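Local coordinates for protein enoyl-CoA hydratase (Geobacillus kaustophilus, PDB 2PPY) that probably hydrates enoyl-CoA thioesters in fatty acid beta-oxidation, as a six-chain member of the crotonase-like enoyl-CoA hydratase/isomerase family, at residues D17-I22 with V55-S60; D46-P51 with R99-Y104; M128-G133 with F188-T193; R156-S161 with I181-R186. One frame throughout, in Å; residues are numbered along the deposited sequence.

Overall arrangement
From the N terminus, the chain runs through strand 19-24, helix 34-48 and strand 55-60. Contact 1 closes that beta-alpha-beta unit by pairing the two strands. Contact 2 crosses it along the chain: it takes the end of the same helix, within the loop of contact 1, and joins it to 99-104, the lead-in to strand 103-108. The two touch through Val56 and Val103. After them comes contact 3, which ties the end of strand 125-129 to the loop beyond strand 186-188. Contact 4 is nested inside its loop and joins the ends of two helices; Met128 and Arg186 link the pair. Contacts 1 to 3 all reach the main sheet.

Contact 1 of 4, residues D17-I22 with V55-S60; sequences DGIAEI and VVIVMS
Strands 19-22 and 55-60 run parallel, their short axes 4.7 Å apart at 20°, in the register Ile19-Val55, Ala20-Val56, Glu21-Ile57 and Ile22-Val58. Five backbone bonds zip them together, from Val55 N on Gly18 O at the start of the pair to Met59 N on Ile22 O. The shortest, Ile57 N to Ala20 O at 2.8 Å, runs nearly along the C=O axis, whereas Met59 N meets the Ile22 carbonyl from 30° above its plane. Side chains alternate between the two faces. On one, the CD1 methyl of Ile22 slants across Val56 and touches its CG1 at 3.8 Å, while Ala20 CB sits alongside Val56 CG2 at 4.3 Å. On the other, Ile19 CG2 reaches Ile57 CD1 at 4.2 Å, and Glu21 lies beside Ile57, pointing the same way. Beyond CG the Glu21 chain is extended, which brings OE2 to 3.7 Å from CE of Met59, a selenomethionine whose chain, bent at chi3, crosses that of Glu21 obliquely. That carboxylate is held at both oxygens: Arg198 makes a salt bridge to OE2 and His23 bonds to OE1. An alanine here removes the carboxylate that bonds Arg198 and His23, and would probably loosen the packing of Met59 CE and Ile57 CD1. Helix 193-205 covers the face of Ile19, Val55 and Met59, and helix 34-48, the crossover of this beta-alpha-beta unit, packs on Ala20, Ile22 and Val56; within the sheet, strands 11-16 and 103-108 flank the pair.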
loop_
_atom_site.group_PDB
_atom_site.type_symbol
_atom_site.label_atom_id
_atom_site.label_comp_id
_atom_site.label_asym_id
_atom_site.label_seq_id
_atom_site.Cartn_x
_atom_site.Cartn_y
_atom_site.Cartn_z
ATOM N N ASP A 17 -29.185 -8.395 26.232
ATOM C CA ASP A 17 -29.128 -6.938 26.119
ATOM C C ASP A 17 -28.034 -6.362 25.221
ATOM O O ASP A 17 -27.267 -5.492 25.641
ATOM C CB ASP A 17 -29.022 -6.321 27.515
ATOM C CG ASP A 17 -30.269 -6.553 28.349
ATOM O OD1 ASP A 17 -31.356 -6.099 27.927
ATOM O OD2 ASP A 17 -30.164 -7.189 29.422
ATOM N N GLY A 18 -27.972 -6.839 23.982
ATOM C CA GLY A 18 -26.983 -6.333 23.046
ATOM C C GLY A 18 -25.557 -6.820 23.227
ATOM O O GLY A 18 -24.644 -6.323 22.567
ATOM N N ILE A 19 -25.355 -7.785 24.118
ATOM C CA ILE A 19 -24.022 -8.329 24.349
ATOM C C ILE A 19 -24.035 -9.845 24.207
ATOM O O ILE A 19 -24.971 -10.514 24.647
ATOM C CB ILE A 19 -23.502 -7.988 25.761
ATOM C CG1 ILE A 19 -23.386 -6.471 25.927
ATOM C CG2 ILE A 19 -22.152 -8.650 25.993
ATOM C CD1 ILE A 19 -23.008 -6.039 27.330
ATOM N N ALA A 20 -22.997 -10.381 23.578
ATOM C CA ALA A 20 -22.874 -11.819 23.406
ATOM C C ALA A 20 -21.563 -12.231 24.043
ATOM O O ALA A 20 -20.546 -11.560 23.873
ATOM C CB ALA A 20 -22.877 -12.188 21.927
ATOM N N GLU A 21 -21.587 -13.319 24.799
ATOM C CA GLU A 21 -20.374 -13.797 25.436
ATOM C C GLU A 21 -20.076 -15.175 24.891
ATOM O O GLU A 21 -20.918 -16.068 24.940
ATOM C CB GLU A 21 -20.532 -13.883 26.955
ATOM C CG GLU A 21 -21.006 -12.613 27.626
ATOM C CD GLU A 21 -20.810 -12.652 29.133
ATOM O OE1 GLU A 21 -20.833 -13.759 29.708
ATOM O OE2 GLU A 21 -20.643 -11.576 29.745
ATOM N N ILE A 22 -18.876 -15.339 24.352
ATOM C CA ILE A 22 -18.465 -16.622 23.817
ATOM C C ILE A 22 -17.549 -17.238 24.865
ATOM O O ILE A 22 -16.402 -16.810 25.029
ATOM C CB ILE A 22 -17.697 -16.459 22.489
ATOM C CG1 ILE A 22 -18.545 -15.671 21.484
ATOM C CG2 ILE A 22 -17.352 -17.831 21.927
ATOM C CD1 ILE A 22 -17.853 -15.408 20.145
ATOM N N VAL A 55 -21.968 -5.919 20.932
ATOM C CA VAL A 55 -20.675 -6.190 21.535
ATOM C C VAL A 55 -20.485 -7.678 21.795
ATOM O O VAL A 55 -21.429 -8.389 22.136
ATOM C CB VAL A 55 -20.512 -5.441 22.882
ATOM C CG1 VAL A 55 -19.123 -5.692 23.452
ATOM C CG2 VAL A 55 -20.745 -3.951 22.684
ATOM N N VAL A 56 -19.257 -8.149 21.632
ATOM C CA VAL A 56 -18.961 -9.551 21.877
ATOM C C VAL A 56 -17.778 -9.676 22.823
ATOM O O VAL A 56 -16.721 -9.086 22.593
ATOM C CB VAL A 56 -18.624 -10.305 20.579
ATOM C CG1 VAL A 56 -18.281 -11.759 20.905
ATOM C CG2 VAL A 56 -19.798 -10.237 19.610
ATOM N N ILE A 57 -17.967 -10.425 23.902
ATOM C CA ILE A 57 -16.891 -10.645 24.854
ATOM C C ILE A 57 -16.457 -12.099 24.744
ATOM O O ILE A 57 -17.272 -13.012 24.851
ATOM C CB ILE A 57 -17.331 -10.413 26.314
ATOM C CG1 ILE A 57 -17.858 -8.994 26.503
ATOM C CG2 ILE A 57 -16.141 -10.639 27.240
ATOM C CD1 ILE A 57 -18.440 -8.748 27.897
ATOM N N VAL A 58 -15.172 -12.321 24.523
ATOM C CA VAL A 58 -14.685 -13.681 24.442
ATOM C C VAL A 58 -13.970 -13.965 25.757
ATOM O O VAL A 58 -13.037 -13.257 26.126
ATOM C CB VAL A 58 -13.716 -13.857 23.258
ATOM C CG1 VAL A 58 -13.243 -15.304 23.179
ATOM C CG2 VAL A 58 -14.408 -13.443 21.963
HETATM N N MSE A 59 -14.443 -14.975 26.482
HETATM C CA MSE A 59 -13.828 -15.345 27.749
HETATM C C MSE A 59 -13.675 -16.852 27.888
HETATM O O MSE A 59 -14.192 -17.615 27.075
HETATM C CB MSE A 59 -14.613 -14.766 28.937
HETATM C CG MSE A 59 -16.121 -14.718 28.782
HETATM SE SE MSE A 59 -16.997 -14.064 30.404
HETATM C CE MSE A 59 -17.016 -12.168 30.065
ATOM N N SER A 60 -12.947 -17.271 28.915
ATOM C CA SER A 60 -12.688 -18.683 29.157
ATOM C C SER A 60 -13.260 -19.155 30.485
ATOM O O SER A 60 -13.222 -18.425 31.479
ATOM C CB SER A 60 -11.176 -18.936 29.139
ATOM O OG SER A 60 -10.860 -20.265 29.519
#

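Contact 2 of 4, residues D46-P51 with R99-Y104; sequences DIRFDP and RSPQVY
Ile47 lays its CG2 methyl obliquely over the side-chain amide of Gln102, with CG2 3.6 Å from CD and 3.7 Å from OE1 of that glutamine. Here the last turn of helix 34-48, the crossover helix of a beta-alpha-beta unit in the crotonase fold, meets the residues that lead into strand 103-108. Gln102 can lie under the methyl because its chain folds at chi2 (79°), turning the amide back toward the helix end; NE2 then bonds to Ile53 O, which fixes the way the amide is turned. The other branch of Ile47 ends in CD1, which meets Tyr104 tip to tip, 4.2 Å from OH. Ile47 also packs on Ala20 and Ile22, so one side chain is shared between strand 19-24 and this loop. Beyond the helix, Asp50 N bonds back to Ile47 O at 3.1 Å, and the Asp50 carboxylate makes a salt bridge with Lys15. Arg48 instead runs out extended from CG to NE. It lies alongside Arg99, pointing the same way, and the two guanidiniums come close, Arg48 NH2 to Arg99 NH1 being 5.0 Å. The repulsion expected between these like charges is probably offset by Glu92 of the second subunit, which makes salt bridges to both arginines, and Arg99 NH2 bonds to Asn228 of the third subunit. Lys96 O, meanwhile, takes bonds from Arg48 NH2 and Ser100 OG. Arg48 NE donates to Ser100 OG at 3.1 Å, almost straight at 175° and with the oxygen only 3° out of the guanidinium plane.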
loop_
_atom_site.group_PDB
_atom_site.type_symbol
_atom_site.label_atom_id
_atom_site.label_comp_id
_atom_site.label_asym_id
_atom_site.label_seq_id
_atom_site.Cartn_x
_atom_site.Cartn_y
_atom_site.Cartn_z
ATOM N N ASP A 46 -23.214 -16.363 13.175
ATOM C CA ASP A 46 -24.491 -16.245 13.870
ATOM C C ASP A 46 -24.666 -14.852 14.456
ATOM O O ASP A 46 -25.685 -14.200 14.240
ATOM C CB ASP A 46 -24.585 -17.258 15.008
ATOM C CG ASP A 46 -25.843 -17.074 15.835
ATOM O OD1 ASP A 46 -26.938 -17.382 15.320
ATOM O OD2 ASP A 46 -25.742 -16.609 16.990
ATOM N N ILE A 47 -23.663 -14.406 15.206
ATOM C CA ILE A 47 -23.705 -13.097 15.839
ATOM C C ILE A 47 -23.824 -11.962 14.828
ATOM O O ILE A 47 -24.516 -10.974 15.084
ATOM C CB ILE A 47 -22.467 -12.888 16.738
ATOM C CG1 ILE A 47 -22.500 -13.904 17.887
ATOM C CG2 ILE A 47 -22.450 -11.467 17.288
ATOM C CD1 ILE A 47 -21.263 -13.928 18.751
ATOM N N ARG A 48 -23.157 -12.107 13.681
ATOM C CA ARG A 48 -23.209 -11.090 12.631
ATOM C C ARG A 48 -24.638 -10.891 12.143
ATOM O O ARG A 48 -25.095 -9.766 11.966
ATOM C CB ARG A 48 -22.358 -11.503 11.425
ATOM C CG ARG A 48 -20.877 -11.199 11.495
ATOM C CD ARG A 48 -20.215 -11.767 10.245
ATOM N NE ARG A 48 -18.830 -11.344 10.059
ATOM C CZ ARG A 48 -18.129 -11.598 8.960
ATOM N NH1 ARG A 48 -18.688 -12.271 7.962
ATOM N NH2 ARG A 48 -16.878 -11.176 8.850
ATOM N N PHE A 49 -25.337 -11.998 11.909
ATOM C CA PHE A 49 -26.703 -11.941 11.413
ATOM C C PHE A 49 -27.724 -11.633 12.500
ATOM O O PHE A 49 -28.928 -11.694 12.259
ATOM C CB PHE A 49 -27.052 -13.256 10.707
ATOM C CG PHE A 49 -26.542 -13.336 9.295
ATOM C CD1 PHE A 49 -27.344 -12.937 8.227
ATOM C CD2 PHE A 49 -25.256 -13.797 9.028
ATOM C CE1 PHE A 49 -26.876 -12.998 6.916
ATOM C CE2 PHE A 49 -24.778 -13.861 7.720
ATOM C CZ PHE A 49 -25.591 -13.461 6.663
ATOM N N ASP A 50 -27.243 -11.301 13.694
ATOM C CA ASP A 50 -28.122 -10.965 14.810
ATOM C C ASP A 50 -27.979 -9.472 15.101
ATOM O O ASP A 50 -27.096 -9.064 15.849
ATOM C CB ASP A 50 -27.737 -11.767 16.052
ATOM C CG ASP A 50 -28.743 -11.614 17.181
ATOM O OD1 ASP A 50 -29.497 -10.620 17.177
ATOM O OD2 ASP A 50 -28.767 -12.481 18.079
ATOM N N PRO A 51 -28.864 -8.644 14.521
ATOM C CA PRO A 51 -28.902 -7.183 14.656
ATOM C C PRO A 51 -28.865 -6.638 16.081
ATOM O O PRO A 51 -28.402 -5.521 16.313
ATOM C CB PRO A 51 -30.206 -6.805 13.954
ATOM C CG PRO A 51 -30.384 -7.889 12.957
ATOM C CD PRO A 51 -30.028 -9.112 13.750
ATOM N N ARG A 99 -13.989 -7.315 10.382
ATOM C CA ARG A 99 -15.024 -6.948 9.424
ATOM C C ARG A 99 -16.425 -6.957 10.028
ATOM O O ARG A 99 -17.373 -6.502 9.386
ATOM C CB ARG A 99 -14.994 -7.901 8.222
ATOM C CG ARG A 99 -13.632 -8.033 7.571
ATOM C CD ARG A 99 -13.692 -8.853 6.289
ATOM N NE ARG A 99 -12.353 -9.201 5.823
ATOM C CZ ARG A 99 -11.865 -10.438 5.800
ATOM N NH1 ARG A 99 -12.608 -11.462 6.210
ATOM N NH2 ARG A 99 -10.625 -10.650 5.385
ATOM N N SER A 100 -16.558 -7.481 11.247
ATOM C CA SER A 100 -17.857 -7.569 11.923
ATOM C C SER A 100 -18.340 -6.261 12.557
ATOM O O SER A 100 -17.544 -5.455 13.034
ATOM C CB SER A 100 -17.810 -8.661 12.996
ATOM O OG SER A 100 -17.513 -9.924 12.425
ATOM N N PRO A 101 -19.666 -6.046 12.588
ATOM C CA PRO A 101 -20.238 -4.829 13.168
ATOM C C PRO A 101 -20.003 -4.711 14.668
ATOM O O PRO A 101 -19.871 -3.604 15.189
ATOM C CB PRO A 101 -21.733 -4.950 12.849
ATOM C CG PRO A 101 -21.787 -5.888 11.689
ATOM C CD PRO A 101 -20.727 -6.901 12.033
ATOM N N GLN A 102 -19.966 -5.851 15.357
ATOM C CA GLN A 102 -19.774 -5.871 16.808
ATOM C C GLN A 102 -18.343 -5.607 17.226
ATOM O O GLN A 102 -17.402 -5.949 16.509
ATOM C CB GLN A 102 -20.157 -7.231 17.413
ATOM C CG GLN A 102 -21.603 -7.657 17.289
ATOM C CD GLN A 102 -21.931 -8.209 15.923
ATOM O OE1 GLN A 102 -21.054 -8.709 15.213
ATOM N NE2 GLN A 102 -23.204 -8.141 15.551
ATOM N N VAL A 103 -18.190 -5.016 18.406
ATOM C CA VAL A 103 -16.877 -4.757 18.966
ATOM C C VAL A 103 -16.500 -6.037 19.710
ATOM O O VAL A 103 -17.237 -6.494 20.588
ATOM C CB VAL A 103 -16.908 -3.575 19.960
ATOM C CG1 VAL A 103 -15.592 -3.486 20.722
ATOM C CG2 VAL A 103 -17.163 -2.281 19.209
ATOM N N TYR A 104 -15.369 -6.624 19.340
ATOM C CA TYR A 104 -14.900 -7.845 19.982
ATOM C C TYR A 104 -13.872 -7.555 21.079
ATOM O O TYR A 104 -12.838 -6.937 20.832
ATOM C CB TYR A 104 -14.300 -8.792 18.936
ATOM C CG TYR A 104 -15.320 -9.695 18.266
ATOM C CD1 TYR A 104 -16.357 -9.167 17.497
ATOM C CD2 TYR A 104 -15.263 -11.077 18.434
ATOM C CE1 TYR A 104 -17.320 -10.000 16.913
ATOM C CE2 TYR A 104 -16.215 -11.914 17.858
ATOM C CZ TYR A 104 -17.238 -11.371 17.103
ATOM O OH TYR A 104 -18.179 -12.203 16.556
#

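Contact 3 of 4, residues M128-G133 with F188-T193; sequences MGDEAG and FPQAET
Phe188 N donates a hydrogen bond to Met128 O at 2.9 Å, and Phe188 O accepts one from Asp130 N at 2.7 Å, nearly along the C=O axis; between the two bonds Gly129 and Phe188 form a parallel bridge. Just beyond, the side chains take over. Asp130 holds CG in the crowded position between its own backbone N and carbonyl carbon, which swings OD2 over to accept Gln190 N at 2.7 Å, from above the carboxylate plane. An alanine here removes this acceptor of Gln190 N and would probably loosen the hold on the start of the 190-193 turn. Gln190 returns the favour: its chain, bent at chi2, places OE1 2.8 Å from Glu131 N as a hydrogen bond, though the placing of that oxygen is somewhat uncertain. Ala132 N bonds instead to Gly129 O at 3.0 Å, closing the type I turn 129-132. The other end of the amide, NE2, goes to Glu109 O. Gln190 O in turn is gripped twice, by Thr193 N and by Thr193 OG1 at 3.0 Å. That hydroxyl oxygen lies 3.2 Å from Gly129 CA, and any CB on Gly129 would run into it and into Gln190 OE1. This is parallel pairing at the border of the crotonase sheet: strand 186-188, the outermost within this chain, lies beside 125-129, and the chain bends away into helix 193-205.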
loop_
_atom_site.group_PDB
_atom_site.type_symbol
_atom_site.label_atom_id
_atom_site.label_comp_id
_atom_site.label_asym_id
_atom_site.label_seq_id
_atom_site.Cartn_x
_atom_site.Cartn_y
_atom_site.Cartn_z
HETATM N N MSE A 128 -7.064 -7.670 30.575
HETATM C CA MSE A 128 -6.466 -8.779 31.314
HETATM C C MSE A 128 -6.434 -8.605 32.834
HETATM O O MSE A 128 -6.300 -7.490 33.333
HETATM C CB MSE A 128 -5.048 -9.003 30.784
HETATM C CG MSE A 128 -4.316 -10.202 31.351
HETATM SE SE MSE A 128 -2.766 -10.596 30.261
HETATM C CE MSE A 128 -2.936 -12.519 30.145
ATOM N N GLY A 129 -6.553 -9.719 33.558
ATOM C CA GLY A 129 -6.523 -9.679 35.013
ATOM C C GLY A 129 -5.108 -9.494 35.532
ATOM O O GLY A 129 -4.163 -9.993 34.918
ATOM N N ASP A 130 -4.943 -8.806 36.662
ATOM C CA ASP A 130 -3.593 -8.573 37.174
ATOM C C ASP A 130 -2.854 -9.806 37.686
ATOM O O ASP A 130 -1.699 -9.714 38.090
ATOM C CB ASP A 130 -3.582 -7.454 38.233
ATOM C CG ASP A 130 -4.453 -7.753 39.444
ATOM O OD1 ASP A 130 -4.548 -6.861 40.310
ATOM O OD2 ASP A 130 -5.035 -8.853 39.541
ATOM N N GLU A 131 -3.514 -10.959 37.647
ATOM C CA GLU A 131 -2.896 -12.211 38.072
ATOM C C GLU A 131 -3.205 -13.282 37.025
ATOM O O GLU A 131 -3.124 -14.480 37.299
ATOM C CB GLU A 131 -3.445 -12.652 39.437
ATOM C CG GLU A 131 -3.201 -11.661 40.567
ATOM C CD GLU A 131 -3.617 -12.212 41.926
ATOM O OE1 GLU A 131 -3.004 -13.201 42.381
ATOM O OE2 GLU A 131 -4.556 -11.658 42.540
ATOM N N ALA A 132 -3.551 -12.830 35.819
ATOM C CA ALA A 132 -3.902 -13.715 34.710
ATOM C C ALA A 132 -2.801 -14.676 34.275
ATOM O O ALA A 132 -3.077 -15.677 33.620
ATOM C CB ALA A 132 -4.364 -12.884 33.510
ATOM N N GLY A 133 -1.556 -14.373 34.618
ATOM C CA GLY A 133 -0.474 -15.266 34.242
ATOM C C GLY A 133 0.471 -14.774 33.166
ATOM O O GLY A 133 0.957 -13.643 33.223
ATOM N N PHE A 188 -7.167 -5.252 34.909
ATOM C CA PHE A 188 -8.090 -5.116 36.032
ATOM C C PHE A 188 -7.713 -6.042 37.185
ATOM O O PHE A 188 -6.972 -7.016 36.999
ATOM C CB PHE A 188 -9.519 -5.478 35.606
ATOM C CG PHE A 188 -10.078 -4.647 34.480
ATOM C CD1 PHE A 188 -10.046 -3.255 34.528
ATOM C CD2 PHE A 188 -10.715 -5.266 33.403
ATOM C CE1 PHE A 188 -10.661 -2.495 33.530
ATOM C CE2 PHE A 188 -11.331 -4.516 32.404
ATOM C CZ PHE A 188 -11.301 -3.128 32.464
ATOM N N PRO A 189 -8.204 -5.740 38.401
ATOM C CA PRO A 189 -7.894 -6.606 39.543
ATOM C C PRO A 189 -8.493 -7.961 39.164
ATOM O O PRO A 189 -9.649 -8.029 38.748
ATOM C CB PRO A 189 -8.650 -5.945 40.693
ATOM C CG PRO A 189 -8.614 -4.499 40.329
ATOM C CD PRO A 189 -8.904 -4.519 38.841
ATOM N N GLN A 190 -7.711 -9.026 39.298
ATOM C CA GLN A 190 -8.154 -10.368 38.925
ATOM C C GLN A 190 -9.630 -10.708 39.154
ATOM O O GLN A 190 -10.348 -11.041 38.212
ATOM C CB GLN A 190 -7.284 -11.413 39.628
ATOM C CG GLN A 190 -7.392 -12.820 39.048
ATOM C CD GLN A 190 -6.903 -12.909 37.605
ATOM O OE1 GLN A 190 -5.898 -12.299 37.240
ATOM N NE2 GLN A 190 -7.604 -13.688 36.787
ATOM N N ALA A 191 -10.089 -10.622 40.398
ATOM C CA ALA A 191 -11.469 -10.967 40.721
ATOM C C ALA A 191 -12.530 -10.028 40.151
ATOM O O ALA A 191 -13.723 -10.312 40.241
ATOM C CB ALA A 191 -11.627 -11.069 42.236
ATOM N N GLU A 192 -12.102 -8.918 39.562
ATOM C CA GLU A 192 -13.039 -7.953 38.998
ATOM C C GLU A 192 -12.954 -7.880 37.474
ATOM O O GLU A 192 -13.652 -7.085 36.842
ATOM C CB GLU A 192 -12.755 -6.569 39.579
ATOM C CG GLU A 192 -12.849 -6.498 41.093
ATOM C CD GLU A 192 -12.197 -5.251 41.654
ATOM O OE1 GLU A 192 -12.524 -4.141 41.177
ATOM O OE2 GLU A 192 -11.360 -5.385 42.572
ATOM N N THR A 193 -12.109 -8.719 36.886
ATOM C CA THR A 193 -11.909 -8.712 35.440
ATOM C C THR A 193 -13.182 -8.874 34.619
ATOM O O THR A 193 -13.464 -8.054 33.741
ATOM C CB THR A 193 -10.888 -9.785 35.033
ATOM O OG1 THR A 193 -9.651 -9.528 35.706
ATOM C CG2 THR A 193 -10.643 -9.756 33.530
#

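Contact 4 of 4, residues R156-S161 with I181-R186; sequences RLIGYS and IGLVNR
The tight side of this contact is aliphatic carbon pressed against backbone carbonyls. Ile158 pushes CG2 to 3.3 Å from Ile181 O, and the same methyl lies 3.9 Å from Leu183 N. Next to it Leu157, with CG anti to its backbone N, straddles the neighbouring carbonyl: CG is 3.6 Å from Gly182 O, and the CD2 branch carries on to Leu183, 4.0 Å from its CD2. Ile158 and Ile181 have the same shape, both with CG1 in the crowded position between backbone N and carbonyl carbon (chi1 66° and 65°). They lie side by side, pointing the same way, with their CD1 methyls 3.9 Å apart. Leu183 also packs on Leu117 and Leu121 of helix 115-121. Two helix ends meet here: helix 150-158 stops at Ile158, and helix 175-181 closes in a Schellman motif whose positive-phi residue is Gly182. A CB on Gly182 would be jammed against Ile181 O. Gly159 also has positive phi, and it serves as N-cap of the helix that follows. On the looser side a single water joins the two helix ends, donating to both Ile158 O and Ile181 O, 2.7 Å from each. A bound PEG, probably from the crystallisation liquor, lies about 4 Å from Gly182. Tyr160 of the fifth subunit packs on Leu157; separately, Arg186 NH1 makes a salt bridge to Asp165 of that subunit.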
loop_
_atom_site.group_PDB
_atom_site.type_symbol
_atom_site.label_atom_id
_atom_site.label_comp_id
_atom_site.label_asym_id
_atom_site.label_seq_id
_atom_site.Cartn_x
_atom_site.Cartn_y
_atom_site.Cartn_z
ATOM N N ARG A 156 2.208 -5.088 14.306
ATOM C CA ARG A 156 1.394 -3.907 14.058
ATOM C C ARG A 156 0.868 -3.300 15.353
ATOM O O ARG A 156 0.702 -2.087 15.453
ATOM C CB ARG A 156 0.223 -4.253 13.126
ATOM C CG ARG A 156 0.656 -4.523 11.674
ATOM C CD ARG A 156 -0.454 -5.159 10.835
ATOM N NE ARG A 156 -0.072 -5.293 9.428
ATOM C CZ ARG A 156 0.897 -6.085 8.974
ATOM N NH1 ARG A 156 1.599 -6.834 9.813
ATOM N NH2 ARG A 156 1.177 -6.121 7.677
ATOM N N LEU A 157 0.619 -4.138 16.351
ATOM C CA LEU A 157 0.100 -3.638 17.618
ATOM C C LEU A 157 1.164 -3.012 18.520
ATOM O O LEU A 157 0.993 -1.882 18.975
ATOM C CB LEU A 157 -0.618 -4.755 18.387
ATOM C CG LEU A 157 -1.279 -4.343 19.710
ATOM C CD1 LEU A 157 -2.389 -3.331 19.442
ATOM C CD2 LEU A 157 -1.847 -5.571 20.412
ATOM N N ILE A 158 2.263 -3.723 18.763
ATOM C CA ILE A 158 3.301 -3.196 19.654
ATOM C C ILE A 158 4.589 -2.691 19.003
ATOM O O ILE A 158 5.476 -2.192 19.702
ATOM C CB ILE A 158 3.709 -4.247 20.726
ATOM C CG1 ILE A 158 4.381 -5.452 20.062
ATOM C CG2 ILE A 158 2.493 -4.695 21.510
ATOM C CD1 ILE A 158 4.982 -6.434 21.059
ATOM N N GLY A 159 4.699 -2.816 17.683
ATOM C CA GLY A 159 5.909 -2.383 17.001
ATOM C C GLY A 159 6.663 -3.589 16.464
ATOM O O GLY A 159 6.797 -4.601 17.158
ATOM N N TYR A 160 7.177 -3.482 15.240
ATOM C CA TYR A 160 7.875 -4.602 14.617
ATOM C C TYR A 160 9.122 -5.137 15.325
ATOM O O TYR A 160 9.300 -6.349 15.427
ATOM C CB TYR A 160 8.192 -4.272 13.147
ATOM C CG TYR A 160 9.058 -3.043 12.904
ATOM C CD1 TYR A 160 10.449 -3.117 12.974
ATOM C CD2 TYR A 160 8.482 -1.816 12.552
ATOM C CE1 TYR A 160 11.247 -2.003 12.688
ATOM C CE2 TYR A 160 9.273 -0.697 12.269
ATOM C CZ TYR A 160 10.655 -0.798 12.335
ATOM O OH TYR A 160 11.445 0.297 12.028
ATOM N N SER A 161 9.979 -4.255 15.827
ATOM C CA SER A 161 11.187 -4.711 16.505
ATOM C C SER A 161 10.844 -5.392 17.829
ATOM O O SER A 161 11.400 -6.444 18.159
ATOM C CB SER A 161 12.134 -3.539 16.749
ATOM O OG SER A 161 13.370 -3.989 17.278
ATOM N N ILE A 181 3.456 -2.059 27.013
ATOM C CA ILE A 181 3.851 -2.055 25.605
ATOM C C ILE A 181 2.643 -1.978 24.668
ATOM O O ILE A 181 2.794 -1.993 23.444
ATOM C CB ILE A 181 4.698 -3.288 25.231
ATOM C CG1 ILE A 181 3.868 -4.566 25.365
ATOM C CG2 ILE A 181 5.939 -3.345 26.105
ATOM C CD1 ILE A 181 4.593 -5.814 24.863
ATOM N N GLY A 182 1.450 -1.889 25.247
ATOM C CA GLY A 182 0.243 -1.795 24.444
ATOM C C GLY A 182 -0.324 -3.118 23.960
ATOM O O GLY A 182 -1.163 -3.136 23.062
ATOM N N LEU A 183 0.121 -4.224 24.550
ATOM C CA LEU A 183 -0.371 -5.544 24.157
ATOM C C LEU A 183 -1.823 -5.739 24.608
ATOM O O LEU A 183 -2.594 -6.442 23.956
ATOM C CB LEU A 183 0.504 -6.642 24.762
ATOM C CG LEU A 183 0.798 -7.870 23.891
ATOM C CD1 LEU A 183 1.160 -9.032 24.800
ATOM C CD2 LEU A 183 -0.391 -8.239 23.030
ATOM N N VAL A 184 -2.179 -5.143 25.744
ATOM C CA VAL A 184 -3.550 -5.210 26.257
ATOM C C VAL A 184 -3.968 -3.768 26.472
ATOM O O VAL A 184 -3.105 -2.896 26.599
ATOM C CB VAL A 184 -3.652 -5.983 27.608
ATOM C CG1 VAL A 184 -3.167 -7.412 27.418
ATOM C CG2 VAL A 184 -2.847 -5.273 28.704
ATOM N N ASN A 185 -5.275 -3.511 26.506
ATOM C CA ASN A 185 -5.788 -2.151 26.705
ATOM C C ASN A 185 -6.110 -1.823 28.159
ATOM O O ASN A 185 -6.171 -0.654 28.538
ATOM C CB ASN A 185 -7.054 -1.928 25.878
ATOM C CG ASN A 185 -6.865 -2.286 24.424
ATOM O OD1 ASN A 185 -6.894 -3.460 24.052
ATOM N ND2 ASN A 185 -6.656 -1.272 23.590
ATOM N N ARG A 186 -6.332 -2.854 28.964
ATOM C CA ARG A 186 -6.663 -2.666 30.372
ATOM C C ARG A 186 -6.179 -3.833 31.208
ATOM O O ARG A 186 -6.139 -4.971 30.743
ATOM C CB ARG A 186 -8.179 -2.576 30.566
ATOM C CG ARG A 186 -8.876 -1.440 29.862
ATOM C CD ARG A 186 -8.947 -0.207 30.730
ATOM N NE ARG A 186 -9.875 0.765 30.160
ATOM C CZ ARG A 186 -9.693 1.375 28.994
ATOM N NH1 ARG A 186 -8.608 1.121 28.270
ATOM N NH2 ARG A 186 -10.602 2.226 28.545
HETATM O O HOH W 1 4.947 -1.151 22.117
#